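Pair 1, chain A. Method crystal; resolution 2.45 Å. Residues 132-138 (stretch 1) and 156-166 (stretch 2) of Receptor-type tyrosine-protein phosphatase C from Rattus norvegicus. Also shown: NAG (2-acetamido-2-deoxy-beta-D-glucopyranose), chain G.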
# COMPACT_ATOMS: atom_id res chain seq x y z
N ILE A 132 11.44 -16.05 7.55
CA ILE A 132 12.64 -16.70 8.09
C ILE A 132 12.58 -16.66 9.59
O ILE A 132 12.47 -15.59 10.18
CB ILE A 132 13.93 -16.01 7.57
CG1 ILE A 132 13.97 -15.81 6.04
CG2 ILE A 132 15.20 -16.64 8.16
CD1 ILE A 132 13.70 -16.97 5.15
N LEU A 133 12.65 -17.79 10.21
CA LEU A 133 12.69 -17.82 11.65
C LEU A 133 14.03 -18.40 12.14
O LEU A 133 14.43 -19.47 11.73
CB LEU A 133 11.51 -18.61 12.23
CG LEU A 133 11.61 -18.99 13.71
CD1 LEU A 133 11.53 -17.77 14.61
CD2 LEU A 133 10.56 -19.98 14.09
N GLU A 134 14.70 -17.66 13.01
CA GLU A 134 15.91 -18.08 13.71
C GLU A 134 15.59 -18.29 15.16
O GLU A 134 14.91 -17.47 15.79
CB GLU A 134 16.98 -17.02 13.63
CG GLU A 134 17.63 -16.94 12.28
CD GLU A 134 18.91 -16.14 12.35
OE1 GLU A 134 19.00 -15.12 13.08
OE2 GLU A 134 19.84 -16.57 11.65
N VAL A 135 16.08 -19.38 15.70
CA VAL A 135 15.89 -19.72 17.10
C VAL A 135 17.26 -19.69 17.75
O VAL A 135 18.19 -20.35 17.28
CB VAL A 135 15.13 -21.05 17.31
CG1 VAL A 135 14.92 -21.34 18.80
CG2 VAL A 135 13.81 -21.07 16.54
N LYS A 136 17.40 -18.89 18.81
CA LYS A 136 18.67 -18.74 19.52
C LYS A 136 18.57 -19.05 21.01
O LYS A 136 17.51 -18.90 21.60
CB LYS A 136 19.26 -17.33 19.28
CG LYS A 136 19.71 -17.08 17.85
CD LYS A 136 20.35 -15.72 17.69
CE LYS A 136 20.78 -15.51 16.28
NZ LYS A 136 21.20 -14.10 16.05
N SER A 137 19.67 -19.48 21.60
CA SER A 137 19.80 -19.74 23.04
C SER A 137 21.22 -19.33 23.40
O SER A 137 22.16 -19.81 22.78
CB SER A 137 19.55 -21.21 23.37
OG SER A 137 19.43 -21.34 24.77
N GLY A 138 21.36 -18.37 24.33
CA GLY A 138 22.65 -17.81 24.74
C GLY A 138 23.43 -17.17 23.60
O GLY A 138 24.67 -17.27 23.54
N ASN A 156 11.11 -30.15 20.21
CA ASN A 156 12.31 -30.85 20.68
C ASN A 156 13.40 -29.92 21.26
O ASN A 156 14.61 -30.12 21.03
CB ASN A 156 12.83 -31.89 19.65
CG ASN A 156 11.78 -32.86 19.12
OD1 ASN A 156 10.91 -33.35 19.85
ND2 ASN A 156 11.85 -33.17 17.83
N LEU A 157 12.96 -28.91 22.05
CA LEU A 157 13.85 -27.96 22.72
C LEU A 157 14.19 -28.48 24.13
O LEU A 157 13.60 -29.48 24.57
CB LEU A 157 13.18 -26.56 22.82
CG LEU A 157 12.73 -25.87 21.52
CD1 LEU A 157 11.76 -24.77 21.83
CD2 LEU A 157 13.90 -25.25 20.75
N TYR A 158 15.13 -27.82 24.83
CA TYR A 158 15.47 -28.21 26.21
C TYR A 158 14.34 -27.68 27.12
O TYR A 158 13.66 -26.72 26.75
CB TYR A 158 16.87 -27.72 26.63
CG TYR A 158 18.00 -28.39 25.87
CD1 TYR A 158 18.24 -29.76 25.98
CD2 TYR A 158 18.89 -27.64 25.10
CE1 TYR A 158 19.30 -30.37 25.32
CE2 TYR A 158 19.94 -28.25 24.41
CZ TYR A 158 20.16 -29.61 24.54
OH TYR A 158 21.21 -30.21 23.88
N TYR A 159 14.13 -28.36 28.28
CA TYR A 159 13.01 -28.17 29.21
C TYR A 159 12.82 -26.88 30.00
O TYR A 159 11.66 -26.47 30.20
CB TYR A 159 12.78 -29.41 30.09
CG TYR A 159 12.00 -30.48 29.36
CD1 TYR A 159 10.63 -30.33 29.11
CD2 TYR A 159 12.64 -31.60 28.84
CE1 TYR A 159 9.91 -31.30 28.41
CE2 TYR A 159 11.93 -32.58 28.14
CZ TYR A 159 10.56 -32.42 27.92
OH TYR A 159 9.85 -33.35 27.20
N SER A 160 13.90 -26.25 30.51
CA SER A 160 13.72 -25.01 31.27
C SER A 160 14.74 -24.01 30.76
O SER A 160 15.67 -23.61 31.46
CB SER A 160 13.84 -25.26 32.78
OG SER A 160 12.62 -25.74 33.32
N THR A 161 14.58 -23.66 29.48
CA THR A 161 15.52 -22.81 28.77
C THR A 161 14.88 -21.56 28.17
O THR A 161 13.74 -21.60 27.68
CB THR A 161 16.31 -23.69 27.78
OG1 THR A 161 16.83 -24.84 28.48
CG2 THR A 161 17.46 -22.94 27.08
N ASP A 162 15.62 -20.44 28.24
CA ASP A 162 15.24 -19.16 27.63
C ASP A 162 15.72 -19.22 26.17
O ASP A 162 16.88 -19.56 25.89
CB ASP A 162 15.92 -17.96 28.33
CG ASP A 162 15.78 -17.90 29.83
OD1 ASP A 162 14.66 -17.60 30.32
OD2 ASP A 162 16.81 -18.10 30.53
N TYR A 163 14.81 -18.90 25.26
CA TYR A 163 15.07 -18.87 23.83
C TYR A 163 14.64 -17.52 23.24
O TYR A 163 13.73 -16.88 23.78
CB TYR A 163 14.30 -19.99 23.12
CG TYR A 163 14.87 -21.38 23.35
CD1 TYR A 163 15.92 -21.86 22.57
CD2 TYR A 163 14.30 -22.24 24.29
CE1 TYR A 163 16.45 -23.14 22.77
CE2 TYR A 163 14.80 -23.53 24.48
CZ TYR A 163 15.88 -23.97 23.72
OH TYR A 163 16.38 -25.24 23.89
N GLU A 164 15.30 -17.09 22.17
CA GLU A 164 14.86 -15.90 21.43
C GLU A 164 14.47 -16.32 20.04
O GLU A 164 15.06 -17.24 19.45
CB GLU A 164 15.79 -14.65 21.50
CG GLU A 164 17.24 -14.82 21.07
CD GLU A 164 17.99 -13.58 20.57
OE1 GLU A 164 17.32 -12.59 20.18
OE2 GLU A 164 19.24 -13.61 20.54
N PHE A 165 13.37 -15.74 19.57
CA PHE A 165 12.79 -16.03 18.26
C PHE A 165 12.87 -14.78 17.45
O PHE A 165 12.39 -13.73 17.89
CB PHE A 165 11.37 -16.60 18.40
CG PHE A 165 11.34 -17.87 19.23
CD1 PHE A 165 11.32 -17.82 20.62
CD2 PHE A 165 11.35 -19.12 18.63
CE1 PHE A 165 11.35 -18.98 21.39
CE2 PHE A 165 11.34 -20.29 19.39
CZ PHE A 165 11.36 -20.21 20.77
N LEU A 166 13.54 -14.87 16.30
CA LEU A 166 13.75 -13.76 15.38
C LEU A 166 13.11 -14.11 14.06
O LEU A 166 13.56 -15.06 13.42
CB LEU A 166 15.26 -13.53 15.19
CG LEU A 166 16.11 -13.19 16.42
CD1 LEU A 166 16.71 -14.47 17.06
CD2 LEU A 166 17.27 -12.31 16.00
C1 NAG G . 14.01 -19.28 1.41
C2 NAG G . 15.34 -18.60 1.04
C3 NAG G . 15.38 -18.20 -0.44
C4 NAG G . 14.89 -19.33 -1.34
C5 NAG G . 13.52 -19.84 -0.90
C6 NAG G . 13.04 -21.02 -1.71
C7 NAG G . 16.49 -16.60 2.00
C8 NAG G . 16.44 -15.59 3.10
N2 NAG G . 15.42 -17.43 1.90
O3 NAG G . 16.74 -17.94 -0.81
O4 NAG G . 14.81 -18.84 -2.68
O5 NAG G . 13.60 -20.28 0.46
O6 NAG G . 11.75 -21.46 -1.33
O7 NAG G . 17.44 -16.64 1.22

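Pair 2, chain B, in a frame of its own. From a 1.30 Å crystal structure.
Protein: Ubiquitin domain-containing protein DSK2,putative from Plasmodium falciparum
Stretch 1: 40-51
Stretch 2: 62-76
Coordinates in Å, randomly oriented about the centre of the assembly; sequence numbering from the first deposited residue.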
# COMPACT_ATOMS: atom_id res chain seq x y z
N ILE B 40 -0.39 11.41 -4.79
CA ILE B 40 0.59 11.52 -3.72
C ILE B 40 1.88 10.91 -4.23
O ILE B 40 1.92 9.71 -4.55
CB ILE B 40 0.14 10.81 -2.43
CG1 ILE B 40 -1.25 11.26 -1.99
CG2 ILE B 40 1.16 11.07 -1.32
CD1 ILE B 40 -1.77 10.51 -0.77
N PRO B 41 2.97 11.67 -4.35
CA PRO B 41 4.22 11.09 -4.86
C PRO B 41 4.81 10.12 -3.85
O PRO B 41 4.56 10.19 -2.65
CB PRO B 41 5.13 12.31 -5.05
CG PRO B 41 4.62 13.31 -4.06
CD PRO B 41 3.13 13.09 -3.96
N VAL B 42 5.63 9.21 -4.38
CA VAL B 42 6.14 8.10 -3.57
C VAL B 42 6.77 8.60 -2.28
O VAL B 42 6.54 8.06 -1.20
CB VAL B 42 7.13 7.27 -4.40
CG1 VAL B 42 7.97 6.38 -3.51
CG2 VAL B 42 6.37 6.46 -5.44
N GLU B 43 7.60 9.64 -2.38
CA GLU B 43 8.37 10.09 -1.23
C GLU B 43 7.51 10.71 -0.15
O GLU B 43 7.95 10.79 1.00
CB GLU B 43 9.46 11.05 -1.71
CG GLU B 43 10.47 10.41 -2.67
CD GLU B 43 10.04 10.41 -4.14
OE1 GLU B 43 10.83 9.94 -4.98
OE2 GLU B 43 8.93 10.89 -4.46
N ALA B 44 6.29 11.14 -0.47
CA ALA B 44 5.38 11.71 0.53
C ALA B 44 4.43 10.68 1.12
O ALA B 44 3.70 11.00 2.07
CB ALA B 44 4.55 12.84 -0.08
N GLN B 45 4.40 9.46 0.58
CA GLN B 45 3.45 8.47 1.03
C GLN B 45 3.90 7.77 2.30
O GLN B 45 5.07 7.41 2.45
CB GLN B 45 3.30 7.38 -0.03
CG GLN B 45 2.62 7.79 -1.28
CD GLN B 45 2.52 6.65 -2.27
OE1 GLN B 45 2.51 5.47 -1.89
NE2 GLN B 45 2.45 6.98 -3.55
N ARG B 46 2.94 7.52 3.18
CA ARG B 46 3.14 6.62 4.31
C ARG B 46 2.02 5.59 4.26
O ARG B 46 0.83 5.95 4.27
CB ARG B 46 3.12 7.39 5.64
CG ARG B 46 4.15 8.51 5.72
CD ARG B 46 5.59 7.99 5.72
NE ARG B 46 6.57 9.06 5.82
CZ ARG B 46 7.15 9.66 4.79
NH1 ARG B 46 6.87 9.29 3.55
NH2 ARG B 46 8.03 10.63 4.99
N ILE B 47 2.39 4.31 4.13
CA ILE B 47 1.43 3.22 4.11
C ILE B 47 1.31 2.66 5.52
O ILE B 47 2.31 2.24 6.13
CB ILE B 47 1.81 2.13 3.09
CG1 ILE B 47 1.83 2.72 1.68
CG2 ILE B 47 0.83 0.96 3.20
CD1 ILE B 47 2.24 1.74 0.59
N ILE B 48 0.08 2.66 6.05
CA ILE B 48 -0.22 2.27 7.42
C ILE B 48 -0.98 0.95 7.38
O ILE B 48 -2.02 0.85 6.72
CB ILE B 48 -1.06 3.34 8.15
CG1 ILE B 48 -0.50 4.75 7.91
CG2 ILE B 48 -1.22 2.95 9.62
CD1 ILE B 48 0.91 4.97 8.35
N PHE B 49 -0.47 -0.04 8.10
CA PHE B 49 -1.04 -1.39 8.10
C PHE B 49 -0.61 -2.07 9.38
O PHE B 49 0.56 -1.96 9.78
CB PHE B 49 -0.53 -2.15 6.87
CG PHE B 49 -1.03 -3.57 6.75
CD1 PHE B 49 -2.38 -3.85 6.58
CD2 PHE B 49 -0.14 -4.62 6.76
CE1 PHE B 49 -2.82 -5.16 6.45
CE2 PHE B 49 -0.56 -5.93 6.62
CZ PHE B 49 -1.90 -6.20 6.47
N LYS B 50 -1.56 -2.72 10.05
CA LYS B 50 -1.27 -3.43 11.30
C LYS B 50 -0.56 -2.53 12.32
O LYS B 50 0.35 -2.95 13.04
CB LYS B 50 -0.48 -4.73 11.05
CG LYS B 50 -1.31 -5.77 10.32
CD LYS B 50 -0.54 -7.07 10.16
CE LYS B 50 -1.41 -8.19 9.62
NZ LYS B 50 -0.62 -9.44 9.44
N GLY B 51 -1.01 -1.28 12.38
CA GLY B 51 -0.52 -0.35 13.37
C GLY B 51 0.88 0.16 13.12
O GLY B 51 1.50 0.71 14.03
N LEU B 62 6.44 -10.11 4.66
CA LEU B 62 6.93 -9.99 6.02
C LEU B 62 5.84 -9.52 6.98
O LEU B 62 5.88 -9.83 8.17
CB LEU B 62 8.09 -9.00 6.07
CG LEU B 62 9.37 -9.49 5.41
CD1 LEU B 62 10.39 -8.40 5.30
CD2 LEU B 62 9.93 -10.66 6.20
N TYR B 63 4.87 -8.77 6.46
CA TYR B 63 3.80 -8.21 7.27
C TYR B 63 2.52 -9.04 7.20
O TYR B 63 1.50 -8.64 7.78
CB TYR B 63 3.52 -6.80 6.78
CG TYR B 63 4.66 -5.84 6.95
CD1 TYR B 63 5.01 -5.37 8.21
CD2 TYR B 63 5.37 -5.36 5.86
CE1 TYR B 63 6.03 -4.46 8.38
CE2 TYR B 63 6.40 -4.44 6.02
CZ TYR B 63 6.72 -4.00 7.28
OH TYR B 63 7.74 -3.08 7.45
N GLY B 64 2.55 -10.18 6.52
CA GLY B 64 1.39 -11.04 6.46
C GLY B 64 0.23 -10.49 5.67
O GLY B 64 -0.92 -10.77 6.01
N VAL B 65 0.50 -9.72 4.61
CA VAL B 65 -0.58 -9.15 3.81
C VAL B 65 -1.41 -10.29 3.22
O VAL B 65 -0.88 -11.31 2.78
CB VAL B 65 0.00 -8.25 2.71
CG1 VAL B 65 0.80 -9.07 1.73
CG2 VAL B 65 -1.10 -7.49 1.99
N ALA B 66 -2.72 -10.10 3.21
CA ALA B 66 -3.65 -11.13 2.77
C ALA B 66 -4.68 -10.55 1.82
O ALA B 66 -5.01 -9.36 1.88
CB ALA B 66 -4.38 -11.76 3.97
N ASP B 67 -5.18 -11.41 0.94
CA ASP B 67 -6.19 -11.05 -0.05
C ASP B 67 -7.41 -10.43 0.62
O ASP B 67 -8.04 -11.05 1.48
CB ASP B 67 -6.58 -12.32 -0.80
CG ASP B 67 -7.35 -12.08 -2.07
OD1 ASP B 67 -7.53 -10.92 -2.48
OD2 ASP B 67 -7.78 -13.08 -2.67
N GLY B 68 -7.72 -9.20 0.22
CA GLY B 68 -8.85 -8.47 0.76
C GLY B 68 -8.51 -7.47 1.84
O GLY B 68 -9.38 -6.70 2.24
N ASN B 69 -7.26 -7.46 2.32
CA ASN B 69 -6.88 -6.52 3.36
C ASN B 69 -7.04 -5.08 2.88
O ASN B 69 -6.92 -4.77 1.69
CB ASN B 69 -5.41 -6.72 3.78
CG ASN B 69 -5.17 -7.92 4.71
OD1 ASN B 69 -4.01 -8.30 4.92
ND2 ASN B 69 -6.22 -8.51 5.26
N THR B 70 -7.27 -4.18 3.83
CA THR B 70 -7.30 -2.75 3.61
C THR B 70 -6.13 -2.11 4.34
O THR B 70 -5.82 -2.46 5.48
CB THR B 70 -8.62 -2.14 4.09
OG1 THR B 70 -9.71 -2.72 3.35
CG2 THR B 70 -8.64 -0.63 3.90
N MET B 71 -5.46 -1.19 3.67
CA MET B 71 -4.41 -0.36 4.24
C MET B 71 -4.84 1.09 4.14
O MET B 71 -5.73 1.45 3.36
CB MET B 71 -3.10 -0.55 3.49
CG MET B 71 -2.64 -2.00 3.40
SD MET B 71 -0.97 -2.14 2.76
CE MET B 71 -0.72 -3.91 2.79
N HIS B 72 -4.20 1.94 4.93
CA HIS B 72 -4.40 3.37 4.81
C HIS B 72 -3.18 4.01 4.17
O HIS B 72 -2.05 3.59 4.39
CB HIS B 72 -4.66 4.03 6.17
CG HIS B 72 -6.01 3.72 6.72
ND1 HIS B 72 -6.32 2.50 7.28
CD2 HIS B 72 -7.14 4.46 6.78
CE1 HIS B 72 -7.57 2.51 7.68
NE2 HIS B 72 -8.10 3.69 7.39
N LEU B 73 -3.43 5.01 3.35
CA LEU B 73 -2.39 5.80 2.72
C LEU B 73 -2.56 7.25 3.16
O LEU B 73 -3.63 7.85 2.95
CB LEU B 73 -2.49 5.68 1.20
CG LEU B 73 -1.44 6.44 0.40
CD1 LEU B 73 -0.05 5.93 0.69
CD2 LEU B 73 -1.78 6.31 -1.08
N VAL B 74 -1.53 7.79 3.79
CA VAL B 74 -1.53 9.17 4.28
C VAL B 74 -0.28 9.87 3.76
O VAL B 74 0.66 9.24 3.26
CB VAL B 74 -1.63 9.25 5.82
CG1 VAL B 74 -2.88 8.52 6.31
CG2 VAL B 74 -0.39 8.72 6.50
N ARG B 75 -0.30 11.19 3.86
CA ARG B 75 0.83 12.02 3.47
C ARG B 75 1.73 12.27 4.67
O ARG B 75 1.27 12.43 5.80
CB ARG B 75 0.34 13.38 2.99
CG ARG B 75 -0.23 13.44 1.60
CD ARG B 75 -0.47 14.90 1.21
NE ARG B 75 -1.16 14.96 -0.07
CZ ARG B 75 -0.55 15.07 -1.25
NH1 ARG B 75 0.77 15.15 -1.33
NH2 ARG B 75 -1.28 15.10 -2.36
N SER B 76 3.04 12.33 4.40
CA SER B 76 4.01 12.74 5.40
C SER B 76 3.54 14.05 6.01
O SER B 76 3.33 15.03 5.30
CB SER B 76 5.37 12.95 4.75
OG SER B 76 5.26 13.79 3.61
O HOH W 1 -4.27 0.62 8.33
O HOH W 2 -2.07 -11.61 8.56

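Both pairs are two antiparallel strands whose axes approach to 4.7 Å, with N-to-C directions 155° apart in pair 1 and 151° apart in pair 2; fourteen central residues superpose with an RMSD of 0.8 Å. The register is the same. Glu134(A) and Leu166(A) match Arg46(B) and Val74(B), and each couple is joined by two backbone hydrogen bonds: Glu134(A) N to Leu166(A) O (2.9 Å) and Leu166(A) N to Glu134(A) O (3.0 Å) in pair 1, Arg46(B) N to Val74(B) O (2.9 Å) and Val74(B) N to Arg46(B) O (3.0 Å) in pair 2. Two residues on, Lys136(A) with Glu164(A) and Ile48(B) with His72(B) repeat the pattern. Between these couples lie the non-hydrogen-bonded pairs Val135(A)–Phe165(A) and Ile47(B)–Leu73(B), where alpha carbons donate CA-H...O contacts instead, as from Val135(A) CA to Glu164(A) O (3.5 Å) and from Ile47(B) CA to His72(B) O (3.5 Å).

These central pairs form the apolar face. Val135(A) and Ile47(B) nearly coincide, their side-chain centres 0.7 Å apart, but their partners differ. In pair 1, Val135(A) CG2 meets Phe165(A) CD2 at 3.8 Å and its CG1 meets Tyr163(A) CD1 at 3.9 Å, so a small branched residue sits against two aromatic rings. In pair 2 the matching partners are aliphatic or thioether: Ile47(B) CG1 lies 3.8 Å from Leu73(B) CD1, and Ile47(B) CG2 lies 3.6 Å from Met71(B) SD. Two residues earlier, Leu133(A) brings CD1 to 4.0 Å from Phe165(A) CB, whereas the matching Gln45(B) places OE1 3.7 Å from Leu73(B) CD1 and spends NE2 on Ile40(B) O (3.0 Å) within its own stretch.

The opposite face is more polar in pair 1. There Lys136(A) runs extended beside Leu166(A), its CD 3.9 Å from Leu166(A) CD1, and NZ makes a long salt bridge to Glu134(A) OE1 (3.8 Å). Its counterpart Ile48(B) offers no charge and packs CG1 against Val74(B) CG2 at 4.2 Å; a water bridges Ile48(B) O (2.8 Å) and His72(B) ND1 (3.0 Å). Arg46(B), in the place of Glu134(A), turns its guanidinium so that Ser76(B) CB lies over one face, 3.5 Å from NH2.

A large exchange of size is at Ser137(A) and Phe49(B). In pair 1 the aromatic ring is on the second strand: Ser137(A) CB lies 3.7 Å from Tyr163(A) CE1, while Ser137(A) OG donates to Asp162(A) O (3.3 Å). In pair 2 the ring belongs to the first strand, and Met71(B), matching Tyr163(A), lays CE over its face, 4.0 Å from the Phe49(B) ring centroid. Asn69(B) OD1 approaches the ring edge, 3.4 Å from Phe49(B) CZ; its match Thr161(A) instead sets CG2 3.4 Å from Ser137(A) OG. Beyond, Lys50(B) NZ donates to Tyr63(B) O (2.8 Å), whereas the matching Gly138(A) has no side chain and makes no contact with stretch 2.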